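Local coordinates for protein cytochrome P450 (Zobellia galactanivorans, PDB 6G5O) that belongs to the cytochrome P450 family of haem proteins and holds protoporphyrin IX containing Fe in a pocket of its mainly helical chain, at residues 57-62 against 267-272; 27-32 against 290-295; 104-109 against 132-137. One frame throughout, in Å; residues are numbered along the deposited sequence.

Contact 1 (57-62 against 267-272); sequences IVIPSE and LTQMGR. With HEM (protoporphyrin IX containing Fe), chain C.
Leu267 opens this meeting of the 57-62 loop with segment 267-272, which becomes a strand at Met270, and it serves the haem rather than the loop: with CG anti to the backbone N, its CD2 lies 3.7 Å from HEM C3A. At Gln269 CG takes the crowded position between N and carbonyl carbon, and the chain then runs out straight, crossing Ile59 at about a right angle so that NE2 comes 3.5 Å from Ile59 CG2. CD1 of the branched Ile59 rests on Gln269 CD, while OE1 of this amide is engaged by Ser292 OG. Met270 starts away from the loop, but bends at chi2 and chi3 bring SD back to 3.5 Å from Ile57 O; its CG lies against HEM O1A, and a flexible thioether suits a place wedged between loop and cofactor. Gly271, with no side chain, lets Ile57 draw close: its N gives a weak bond to Ile57 O, 2.8 Å long but bent to 129°. Next along the strand, Arg272 folds at chi2 (-77°), which lets NH1 serve both Gly271 O, at 3.1 Å from above its carbonyl plane, and HEM O1A, also at 3.1 Å. NH2 reaches HEM O2A at 2.9 Å and nearly straight (172°), so one propionate is held by both oxygens, a task basic residues commonly perform in P450 haem pockets. Buried here, this positive charge probably favours the ionised propionate, while the bond to Gly271 O ties the guanidinium to strand 270-274 of the mixed sheet, on which the loop packs.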
loop_
_atom_site.group_PDB
_atom_site.type_symbol
_atom_site.label_atom_id
_atom_site.label_comp_id
_atom_site.label_asym_id
_atom_site.label_seq_id
_atom_site.Cartn_x
_atom_site.Cartn_y
_atom_site.Cartn_z
ATOM N N ILE A 57 -9.394 12.144 -6.490
ATOM C CA ILE A 57 -8.492 11.260 -7.231
ATOM C C ILE A 57 -8.540 9.811 -6.729
ATOM O O ILE A 57 -7.951 8.945 -7.334
ATOM C CB ILE A 57 -7.033 11.751 -7.275
ATOM C CG1 ILE A 57 -6.363 11.664 -5.895
ATOM C CG2 ILE A 57 -6.956 13.142 -7.862
ATOM C CD1 ILE A 57 -5.034 12.413 -5.792
ATOM N N VAL A 58 -9.244 9.536 -5.637
ATOM C CA VAL A 58 -9.352 8.161 -5.154
ATOM C C VAL A 58 -10.482 7.456 -5.915
ATOM O O VAL A 58 -11.375 8.118 -6.504
ATOM C CB VAL A 58 -9.616 8.112 -3.637
ATOM C CG1 VAL A 58 -9.522 6.684 -3.086
ATOM C CG2 VAL A 58 -8.633 9.019 -2.911
ATOM N N ILE A 59 -10.429 6.115 -5.903
ATOM C CA ILE A 59 -11.420 5.268 -6.537
ATOM C C ILE A 59 -11.773 4.089 -5.623
ATOM O O ILE A 59 -10.936 3.172 -5.426
ATOM C CB ILE A 59 -10.921 4.754 -7.894
ATOM C CG1 ILE A 59 -10.651 5.926 -8.838
ATOM C CG2 ILE A 59 -11.957 3.818 -8.518
ATOM C CD1 ILE A 59 -9.843 5.558 -10.061
ATOM N N PRO A 60 -12.992 4.085 -5.051
ATOM C CA PRO A 60 -14.061 5.073 -5.289
ATOM C C PRO A 60 -13.788 6.476 -4.749
ATOM O O PRO A 60 -13.172 6.614 -3.679
ATOM C CB PRO A 60 -15.245 4.475 -4.522
ATOM C CG PRO A 60 -14.622 3.670 -3.434
ATOM C CD PRO A 60 -13.375 3.093 -4.033
ATOM N N SER A 61 -14.240 7.498 -5.491
ATOM C CA SER A 61 -14.177 8.894 -5.037
ATOM C C SER A 61 -14.692 9.060 -3.625
ATOM O O SER A 61 -15.614 8.355 -3.191
ATOM C CB SER A 61 -14.977 9.809 -5.937
ATOM O OG SER A 61 -14.909 11.136 -5.464
ATOM N N GLU A 62 -14.057 9.986 -2.911
ATOM C CA GLU A 62 -14.300 10.226 -1.487
ATOM C C GLU A 62 -14.718 11.679 -1.246
ATOM O O GLU A 62 -14.729 12.115 -0.097
ATOM C CB GLU A 62 -13.025 9.958 -0.655
ATOM C CG GLU A 62 -12.596 8.490 -0.529
ATOM C CD GLU A 62 -11.252 8.269 0.184
ATOM O OE1 GLU A 62 -10.487 9.232 0.448
ATOM O OE2 GLU A 62 -10.957 7.100 0.491
ATOM N N LEU A 267 -2.079 -1.885 -3.984
ATOM C CA LEU A 267 -2.871 -0.729 -4.429
ATOM C C LEU A 267 -3.086 -0.836 -5.934
ATOM O O LEU A 267 -2.186 -0.583 -6.744
ATOM C CB LEU A 267 -2.219 0.613 -4.071
ATOM C CG LEU A 267 -3.046 1.893 -4.346
ATOM C CD1 LEU A 267 -4.394 1.843 -3.670
ATOM C CD2 LEU A 267 -2.330 3.118 -3.832
ATOM N N THR A 268 -4.310 -1.174 -6.300
ATOM C CA THR A 268 -4.647 -1.523 -7.670
ATOM C C THR A 268 -4.475 -0.380 -8.617
ATOM O O THR A 268 -3.884 -0.530 -9.695
ATOM C CB THR A 268 -6.092 -2.077 -7.741
ATOM O OG1 THR A 268 -6.155 -3.299 -6.999
ATOM C CG2 THR A 268 -6.493 -2.373 -9.155
ATOM N N GLN A 269 -4.919 0.791 -8.204
ATOM C CA GLN A 269 -4.955 1.948 -9.119
ATOM C C GLN A 269 -5.154 3.220 -8.328
ATOM O O GLN A 269 -5.523 3.187 -7.177
ATOM C CB GLN A 269 -6.105 1.816 -10.151
ATOM C CG GLN A 269 -7.503 1.807 -9.530
ATOM C CD GLN A 269 -8.656 1.744 -10.540
ATOM O OE1 GLN A 269 -8.476 1.923 -11.753
ATOM N NE2 GLN A 269 -9.860 1.508 -10.024
ATOM N N MET A 270 -4.896 4.331 -8.974
ATOM C CA MET A 270 -5.116 5.615 -8.374
ATOM C C MET A 270 -5.485 6.618 -9.451
ATOM O O MET A 270 -4.909 6.624 -10.535
ATOM C CB MET A 270 -3.863 6.094 -7.625
ATOM C CG MET A 270 -4.124 7.340 -6.764
ATOM S SD MET A 270 -5.501 7.157 -5.585
ATOM C CE MET A 270 -4.858 5.867 -4.499
ATOM N N GLY A 271 -6.433 7.489 -9.151
ATOM C CA GLY A 271 -6.858 8.438 -10.143
ATOM C C GLY A 271 -5.976 9.642 -10.279
ATOM O O GLY A 271 -5.141 9.922 -9.412
ATOM N N ARG A 272 -6.198 10.360 -11.384
ATOM C CA ARG A 272 -5.752 11.725 -11.596
ATOM C C ARG A 272 -6.913 12.490 -12.294
ATOM O O ARG A 272 -7.826 11.878 -12.869
ATOM C CB ARG A 272 -4.538 11.748 -12.504
ATOM C CG ARG A 272 -3.312 11.014 -11.994
ATOM C CD ARG A 272 -2.595 11.826 -10.930
ATOM N NE ARG A 272 -1.267 11.308 -10.559
ATOM C CZ ARG A 272 -1.046 10.392 -9.610
ATOM N NH1 ARG A 272 -2.049 9.805 -8.951
ATOM N NH2 ARG A 272 0.207 10.038 -9.334
HETATM C CHA HEM C . 1.695 6.674 -2.167
HETATM C CHB HEM C . 1.338 1.888 -2.716
HETATM C CHC HEM C . 2.224 1.251 1.974
HETATM C CHD HEM C . 1.962 5.985 2.634
HETATM C C1A HEM C . 1.547 5.421 -2.719
HETATM C C2A HEM C . 1.313 5.161 -4.101
HETATM C C3A HEM C . 1.229 3.845 -4.230
HETATM C C4A HEM C . 1.384 3.243 -2.961
HETATM C CMA HEM C . 1.011 3.150 -5.533
HETATM C CAA HEM C . 1.228 6.147 -5.265
HETATM C CBA HEM C . -0.112 6.865 -5.233
HETATM C CGA HEM C . -0.194 7.923 -6.311
HETATM O O1A HEM C . -0.991 8.847 -6.175
HETATM O O2A HEM C . 0.523 7.916 -7.328
HETATM C C1B HEM C . 1.551 1.305 -1.484
HETATM C C2B HEM C . 1.680 -0.091 -1.336
HETATM C C3B HEM C . 1.912 -0.304 0.004
HETATM C C4B HEM C . 1.937 1.056 0.628
HETATM C CMB HEM C . 1.525 -1.119 -2.416
HETATM C CAB HEM C . 2.175 -1.505 0.792
HETATM C CBB HEM C . 2.431 -2.705 0.306
HETATM C C1C HEM C . 2.240 2.479 2.583
HETATM C C2C HEM C . 2.322 2.694 3.957
HETATM C C3C HEM C . 2.191 4.045 4.160
HETATM C C4C HEM C . 2.057 4.632 2.876
HETATM C CMC HEM C . 2.526 1.659 5.019
HETATM C CAC HEM C . 2.248 4.785 5.429
HETATM C CBC HEM C . 2.408 4.291 6.652
HETATM C C1D HEM C . 1.927 6.540 1.344
HETATM C C2D HEM C . 1.955 7.997 1.125
HETATM C C3D HEM C . 1.904 8.206 -0.201
HETATM C C4D HEM C . 1.788 6.867 -0.789
HETATM C CMD HEM C . 2.084 9.015 2.206
HETATM C CAD HEM C . 1.914 9.549 -0.909
HETATM C CBD HEM C . 3.278 9.997 -1.459
HETATM C CGD HEM C . 3.177 11.401 -2.088
HETATM O O1D HEM C . 2.036 11.919 -2.356
HETATM O O2D HEM C . 4.212 12.100 -2.363
HETATM N NA HEM C . 1.541 4.225 -2.019
HETATM N NB HEM C . 1.696 1.936 -0.317
HETATM N NC HEM C . 2.050 3.644 1.930
HETATM N ND HEM C . 1.837 5.930 0.172
HETATM FE FE HEM C . 1.779 4.036 -0.082
HETATM O O HOH W 1 -0.461 3.836 -0.001
#

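Contact 2 (27-32 against 290-295); sequences DPVTML and RISLCW. With HEM (protoporphyrin IX containing Fe), chain C.
Arg290 NH2 is gripped twice: by Asp27 O, 3.2 Å away and in the plane of both the carbonyl and the guanidinium, and by a salt bridge to Asp24 OD2. Arg290 NE adds a weak second bond to the same Asp27 O, and NH1 turns to Val58 O. A bend at chi3 (-70°) brings the long side chain back across Asp27, which it crosses at about a right angle. The carboxylate's OD2 is 3.2 Å from Arg290 NE but well out of the guanidinium plane, so this salt bridge is purely electrostatic; Arg56 is the stronger partner of Asp27. Over one guanidinium face lies Val29 CG2, 3.6 Å from NH2, an apolar branch suited to a flat cation's face. Strands 29-32 and 290-293 run parallel from here, as neighbours in the mixed sheet characteristic of the beta-rich part of a P450, and link the start of the chain to a strand more than 250 residues later. Thr30 N bonds Arg290 O at 3.1 Å, almost straight (168°); Ser292 N reaches Thr30 O from above the carbonyl plane; Leu32 N then bonds Ser292 O at 2.9 Å, and Cys294 N bonds Leu32 O. Val29 and Ser292 share one face of the sheet, where the small serine lets Val29 CG1 approach to 3.7 Å from its CB. On the other, Leu32 CD2 meets Ile291 CD1 at 4.0 Å, with helix 35-43 alongside Leu32. Past the strand, Cys294 centres an inverse gamma turn and N-caps the following helix. There the haem methyl CMA, 3.6 Å from Trp295 NE1, lies over one indole face and Leu293 O over the opposite one, each displaced toward the ring's rim.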
loop_
_atom_site.group_PDB
_atom_site.type_symbol
_atom_site.label_atom_id
_atom_site.label_comp_id
_atom_site.label_asym_id
_atom_site.label_seq_id
_atom_site.Cartn_x
_atom_site.Cartn_y
_atom_site.Cartn_z
ATOM N N ASP A 27 -18.856 10.184 -12.038
ATOM C CA ASP A 27 -17.542 10.746 -12.357
ATOM C C ASP A 27 -16.734 9.652 -13.047
ATOM O O ASP A 27 -15.900 8.989 -12.419
ATOM C CB ASP A 27 -16.844 11.219 -11.070
ATOM C CG ASP A 27 -15.614 12.074 -11.333
ATOM O OD1 ASP A 27 -15.212 12.249 -12.519
ATOM O OD2 ASP A 27 -15.045 12.577 -10.327
ATOM N N PRO A 28 -16.980 9.452 -14.347
ATOM C CA PRO A 28 -16.440 8.231 -14.946
ATOM C C PRO A 28 -14.902 8.247 -15.161
ATOM O O PRO A 28 -14.283 9.313 -15.255
ATOM C CB PRO A 28 -17.213 8.141 -16.261
ATOM C CG PRO A 28 -17.485 9.582 -16.633
ATOM C CD PRO A 28 -17.558 10.367 -15.353
ATOM N N VAL A 29 -14.320 7.053 -15.254
ATOM C CA VAL A 29 -12.863 6.855 -15.220
ATOM C C VAL A 29 -12.371 6.118 -16.468
ATOM O O VAL A 29 -12.878 5.060 -16.811
ATOM C CB VAL A 29 -12.433 6.030 -13.964
ATOM C CG1 VAL A 29 -10.951 5.679 -13.988
ATOM C CG2 VAL A 29 -12.746 6.786 -12.678
ATOM N N THR A 30 -11.374 6.695 -17.122
ATOM C CA THR A 30 -10.575 6.017 -18.140
ATOM C C THR A 30 -9.279 5.387 -17.541
ATOM O O THR A 30 -8.317 6.092 -17.244
ATOM C CB THR A 30 -10.183 7.024 -19.229
ATOM O OG1 THR A 30 -11.362 7.683 -19.712
ATOM C CG2 THR A 30 -9.502 6.305 -20.385
ATOM N N MET A 31 -9.257 4.069 -17.422
ATOM C CA MET A 31 -8.166 3.329 -16.797
ATOM C C MET A 31 -6.996 3.078 -17.743
ATOM O O MET A 31 -7.173 2.360 -18.704
ATOM C CB MET A 31 -8.696 1.966 -16.322
ATOM C CG MET A 31 -10.007 2.042 -15.551
ATOM S SD MET A 31 -10.687 0.448 -14.961
ATOM C CE MET A 31 -9.229 -0.299 -14.199
ATOM N N LEU A 32 -5.800 3.634 -17.478
ATOM C CA LEU A 32 -4.619 3.331 -18.279
ATOM C C LEU A 32 -3.982 1.982 -17.844
ATOM O O LEU A 32 -3.767 1.752 -16.668
ATOM C CB LEU A 32 -3.617 4.461 -18.149
ATOM C CG LEU A 32 -3.902 5.698 -19.011
ATOM C CD1 LEU A 32 -5.381 6.012 -19.148
ATOM C CD2 LEU A 32 -3.178 6.938 -18.509
ATOM N N ARG A 290 -11.668 12.020 -15.226
ATOM C CA ARG A 290 -10.651 11.295 -14.471
ATOM C C ARG A 290 -9.997 10.184 -15.290
ATOM O O ARG A 290 -10.681 9.487 -16.046
ATOM C CB ARG A 290 -11.305 10.655 -13.242
ATOM C CG ARG A 290 -11.835 11.671 -12.252
ATOM C CD ARG A 290 -11.954 11.066 -10.881
ATOM N NE ARG A 290 -13.019 10.080 -10.798
ATOM C CZ ARG A 290 -13.195 9.251 -9.773
ATOM N NH1 ARG A 290 -12.343 9.253 -8.749
ATOM N NH2 ARG A 290 -14.216 8.395 -9.769
ATOM N N ILE A 291 -8.684 10.012 -15.141
ATOM C CA ILE A 291 -8.041 8.778 -15.597
ATOM C C ILE A 291 -7.613 8.019 -14.368
ATOM O O ILE A 291 -7.690 8.563 -13.267
ATOM C CB ILE A 291 -6.860 9.013 -16.551
ATOM C CG1 ILE A 291 -5.743 9.830 -15.912
ATOM C CG2 ILE A 291 -7.318 9.700 -17.809
ATOM C CD1 ILE A 291 -4.605 8.977 -15.425
ATOM N N SER A 292 -7.235 6.756 -14.541
ATOM C CA SER A 292 -6.599 6.011 -13.476
ATOM C C SER A 292 -5.257 5.434 -13.965
ATOM O O SER A 292 -5.097 5.082 -15.125
ATOM C CB SER A 292 -7.511 4.946 -12.871
ATOM O OG SER A 292 -7.379 3.663 -13.448
ATOM N N LEU A 293 -4.287 5.419 -13.061
ATOM C CA LEU A 293 -3.003 4.770 -13.260
ATOM C C LEU A 293 -3.152 3.383 -12.660
ATOM O O LEU A 293 -3.180 3.245 -11.457
ATOM C CB LEU A 293 -1.937 5.566 -12.558
ATOM C CG LEU A 293 -1.879 7.038 -12.949
ATOM C CD1 LEU A 293 -0.945 7.888 -12.108
ATOM C CD2 LEU A 293 -1.467 7.138 -14.395
ATOM N N CYS A 294 -3.363 2.369 -13.490
ATOM C CA CYS A 294 -3.670 1.061 -12.960
ATOM C C CYS A 294 -2.342 0.304 -12.798
ATOM O O CYS A 294 -1.901 -0.418 -13.695
ATOM C CB CYS A 294 -4.681 0.336 -13.855
ATOM S SG CYS A 294 -5.147 -1.298 -13.265
ATOM N N TRP A 295 -1.747 0.468 -11.629
ATOM C CA TRP A 295 -0.474 -0.150 -11.278
ATOM C C TRP A 295 -0.540 -1.673 -11.445
ATOM O O TRP A 295 0.416 -2.304 -11.904
ATOM C CB TRP A 295 -0.079 0.222 -9.820
ATOM C CG TRP A 295 -0.348 1.666 -9.400
ATOM C CD1 TRP A 295 -1.301 2.092 -8.513
ATOM C CD2 TRP A 295 0.341 2.846 -9.838
ATOM N NE1 TRP A 295 -1.249 3.483 -8.375
ATOM C CE2 TRP A 295 -0.253 3.959 -9.173
ATOM C CE3 TRP A 295 1.398 3.076 -10.713
ATOM C CZ2 TRP A 295 0.170 5.268 -9.369
ATOM C CZ3 TRP A 295 1.839 4.399 -10.921
ATOM C CH2 TRP A 295 1.217 5.488 -10.255
HETATM C CHA HEM C . 1.695 6.674 -2.167
HETATM C CHB HEM C . 1.338 1.888 -2.716
HETATM C CHC HEM C . 2.224 1.251 1.974
HETATM C CHD HEM C . 1.962 5.985 2.634
HETATM C C1A HEM C . 1.547 5.421 -2.719
HETATM C C2A HEM C . 1.313 5.161 -4.101
HETATM C C3A HEM C . 1.229 3.845 -4.230
HETATM C C4A HEM C . 1.384 3.243 -2.961
HETATM C CMA HEM C . 1.011 3.150 -5.533
HETATM C CAA HEM C . 1.228 6.147 -5.265
HETATM C CBA HEM C . -0.112 6.865 -5.233
HETATM C CGA HEM C . -0.194 7.923 -6.311
HETATM O O1A HEM C . -0.991 8.847 -6.175
HETATM O O2A HEM C . 0.523 7.916 -7.328
HETATM C C1B HEM C . 1.551 1.305 -1.484
HETATM C C2B HEM C . 1.680 -0.091 -1.336
HETATM C C3B HEM C . 1.912 -0.304 0.004
HETATM C C4B HEM C . 1.937 1.056 0.628
HETATM C CMB HEM C . 1.525 -1.119 -2.416
HETATM C CAB HEM C . 2.175 -1.505 0.792
HETATM C CBB HEM C . 2.431 -2.705 0.306
HETATM C C1C HEM C . 2.240 2.479 2.583
HETATM C C2C HEM C . 2.322 2.694 3.957
HETATM C C3C HEM C . 2.191 4.045 4.160
HETATM C C4C HEM C . 2.057 4.632 2.876
HETATM C CMC HEM C . 2.526 1.659 5.019
HETATM C CAC HEM C . 2.248 4.785 5.429
HETATM C CBC HEM C . 2.408 4.291 6.652
HETATM C C1D HEM C . 1.927 6.540 1.344
HETATM C C2D HEM C . 1.955 7.997 1.125
HETATM C C3D HEM C . 1.904 8.206 -0.201
HETATM C C4D HEM C . 1.788 6.867 -0.789
HETATM C CMD HEM C . 2.084 9.015 2.206
HETATM C CAD HEM C . 1.914 9.549 -0.909
HETATM C CBD HEM C . 3.278 9.997 -1.459
HETATM C CGD HEM C . 3.177 11.401 -2.088
HETATM O O1D HEM C . 2.036 11.919 -2.356
HETATM O O2D HEM C . 4.212 12.100 -2.363
HETATM N NA HEM C . 1.541 4.225 -2.019
HETATM N NB HEM C . 1.696 1.936 -0.317
HETATM N NC HEM C . 2.050 3.644 1.930
HETATM N ND HEM C . 1.837 5.930 0.172
HETATM FE FE HEM C . 1.779 4.036 -0.082
HETATM O O HOH W 1 -0.461 3.836 -0.001
#

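Contact 3 (104-109 against 132-137); sequences TAQISE and SRALTL
This is a contact built on one knob-into-hole between two nearly antiparallel helices, 97-117 and 122-139, in the helical part of the P450 fold; by their order along the chain they are probably the D and E helices. The axes of segments 104-109 and 132-137 pass 10.3 Å apart at 169°, a separation that a single long side chain, Gln106, spans. Its CG stands beside the backbone N, anti to the carbonyl carbon, and the chain is extended from there, so the amide enters the hole formed by Arg133, Ala134, Thr136 and Leu137. Gln106 NE2 gives a hydrogen bond to Arg133 O, 3.2 Å long with an angle of 147° at the hydrogen, from 73° above the carbonyl plane. Arg133 O also accepts from Thr136 N and, at 2.5 Å, from Thr136 OG1. The threonine hydroxyl occupies the crowded position between N and carbonyl carbon, which turns it back along its own helix. Three donors therefore grip one carbonyl; glutamine is long enough to add the third from across the gap, though its share is probably the weaker, given that steep approach. Gln106 OE1 lies 3.5 Å from Arg133 CB. Gln106 NE2 also packs 3.8 Å from Leu137 CG. Toward the solvent side, Glu109 OE1 and Arg133 NH1 stay 4.9 Å apart, so at most a long-range attraction is likely. Helix 333-350 packs against Ile107 of the first helix, helix 145-152 places Trp149 on Leu135 and Thr136 of the second, and Phe143, in a loop, touches Gln106 and Arg133.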
loop_
_atom_site.group_PDB
_atom_site.type_symbol
_atom_site.label_atom_id
_atom_site.label_comp_id
_atom_site.label_asym_id
_atom_site.label_seq_id
_atom_site.Cartn_x
_atom_site.Cartn_y
_atom_site.Cartn_z
ATOM N N THR A 104 11.719 -6.762 14.312
ATOM C CA THR A 104 12.078 -8.184 14.301
ATOM C C THR A 104 11.487 -8.874 15.518
ATOM O O THR A 104 10.837 -9.906 15.378
ATOM C CB THR A 104 13.601 -8.385 14.228
ATOM O OG1 THR A 104 14.079 -7.727 13.043
ATOM C CG2 THR A 104 13.969 -9.889 14.179
ATOM N N ALA A 105 11.640 -8.242 16.686
ATOM C CA ALA A 105 11.052 -8.771 17.930
ATOM C C ALA A 105 9.517 -8.904 17.869
ATOM O O ALA A 105 8.989 -9.957 18.220
ATOM C CB ALA A 105 11.488 -7.945 19.128
ATOM N N GLN A 106 8.813 -7.891 17.354
ATOM C CA GLN A 106 7.343 -7.993 17.161
ATOM C C GLN A 106 6.959 -9.138 16.241
ATOM O O GLN A 106 5.965 -9.832 16.477
ATOM C CB GLN A 106 6.698 -6.693 16.601
ATOM C CG GLN A 106 6.829 -5.416 17.447
ATOM C CD GLN A 106 6.198 -4.206 16.740
ATOM O OE1 GLN A 106 5.739 -4.316 15.611
ATOM N NE2 GLN A 106 6.101 -3.087 17.428
ATOM N N ILE A 107 7.707 -9.310 15.158
ATOM C CA ILE A 107 7.276 -10.241 14.138
ATOM C C ILE A 107 7.636 -11.692 14.583
ATOM O O ILE A 107 6.870 -12.644 14.363
ATOM C CB ILE A 107 7.843 -9.853 12.767
ATOM C CG1 ILE A 107 7.090 -8.630 12.226
ATOM C CG2 ILE A 107 7.742 -11.011 11.760
ATOM C CD1 ILE A 107 7.589 -8.140 10.888
ATOM N N SER A 108 8.791 -11.831 15.201
ATOM C CA SER A 108 9.166 -13.053 15.859
ATOM C C SER A 108 8.084 -13.517 16.872
ATOM O O SER A 108 7.575 -14.644 16.780
ATOM C CB SER A 108 10.504 -12.833 16.564
ATOM O OG SER A 108 10.932 -14.040 17.147
ATOM N N GLU A 109 7.695 -12.613 17.780
ATOM C CA GLU A 109 6.626 -12.866 18.758
ATOM C C GLU A 109 5.312 -13.378 18.147
ATOM O O GLU A 109 4.760 -14.397 18.591
ATOM C CB GLU A 109 6.339 -11.620 19.600
ATOM C CG GLU A 109 4.840 -11.392 19.893
ATOM C CD GLU A 109 4.522 -11.012 21.337
ATOM O OE1 GLU A 109 4.881 -9.881 21.748
ATOM O OE2 GLU A 109 3.893 -11.857 22.035
ATOM N N SER A 132 -0.744 -3.093 12.745
ATOM C CA SER A 132 -1.000 -2.161 13.850
ATOM C C SER A 132 0.193 -2.026 14.795
ATOM O O SER A 132 0.526 -0.905 15.274
ATOM C CB SER A 132 -2.198 -2.664 14.656
ATOM O OG SER A 132 -3.372 -2.627 13.868
ATOM N N ARG A 133 0.825 -3.152 15.129
ATOM C CA ARG A 133 1.981 -3.047 15.987
ATOM C C ARG A 133 3.145 -2.345 15.270
ATOM O O ARG A 133 3.832 -1.494 15.853
ATOM C CB ARG A 133 2.384 -4.414 16.523
ATOM C CG ARG A 133 1.365 -4.953 17.500
ATOM C CD ARG A 133 1.656 -6.383 17.914
ATOM N NE ARG A 133 0.494 -6.923 18.622
ATOM C CZ ARG A 133 0.315 -8.218 18.909
ATOM N NH1 ARG A 133 1.243 -9.150 18.577
ATOM N NH2 ARG A 133 -0.807 -8.587 19.520
ATOM N N ALA A 134 3.394 -2.705 14.014
ATOM C CA ALA A 134 4.494 -2.078 13.288
ATOM C C ALA A 134 4.266 -0.567 13.145
ATOM O O ALA A 134 5.205 0.189 13.103
ATOM C CB ALA A 134 4.651 -2.713 11.944
ATOM N N LEU A 135 3.017 -0.137 13.131
ATOM C CA LEU A 135 2.698 1.291 12.936
ATOM C C LEU A 135 3.054 2.144 14.160
ATOM O O LEU A 135 3.323 3.348 14.007
ATOM C CB LEU A 135 1.247 1.467 12.548
ATOM C CG LEU A 135 0.774 2.894 12.166
ATOM C CD1 LEU A 135 1.570 3.417 10.977
ATOM C CD2 LEU A 135 -0.718 2.967 11.884
ATOM N N THR A 136 3.126 1.527 15.362
ATOM C CA THR A 136 3.545 2.229 16.568
ATOM C C THR A 136 5.011 2.690 16.483
ATOM O O THR A 136 5.390 3.776 17.051
ATOM C CB THR A 136 3.377 1.370 17.833
ATOM O OG1 THR A 136 4.169 0.175 17.712
ATOM C CG2 THR A 136 1.900 0.988 18.026
ATOM N N LEU A 137 5.827 1.897 15.782
ATOM C CA LEU A 137 7.224 2.273 15.522
ATOM C C LEU A 137 7.349 3.440 14.551
ATOM O O LEU A 137 8.149 4.326 14.772
ATOM C CB LEU A 137 8.056 1.108 14.959
ATOM C CG LEU A 137 7.980 -0.203 15.771
ATOM C CD1 LEU A 137 8.723 -1.345 15.109
ATOM C CD2 LEU A 137 8.499 0.020 17.185
#

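Contacts 1 and 2 lie side by side, their centres 8 Å apart, because strands 270-274 and 290-293 are neighbours in one sheet. Gln269 OE1 with Ser292 OG and Val58 O with Arg290 NH1, each 2.7 Å, probably bond across them. Leu267 O also packs 3.3 Å from Trp295 CD1. Both contacts touch the haem, whose iron carries a water ligand at 2.2 Å from FE. Contact 3 lies across the chain's centre, about 29 Å from contact 1 and 35 Å from contact 2 between centres; the Ala134 side chain is nevertheless about 8 Å from the haem. Along the chain the contacts nest: 3 within the loop closed by 1, and 1 within that closed by 2.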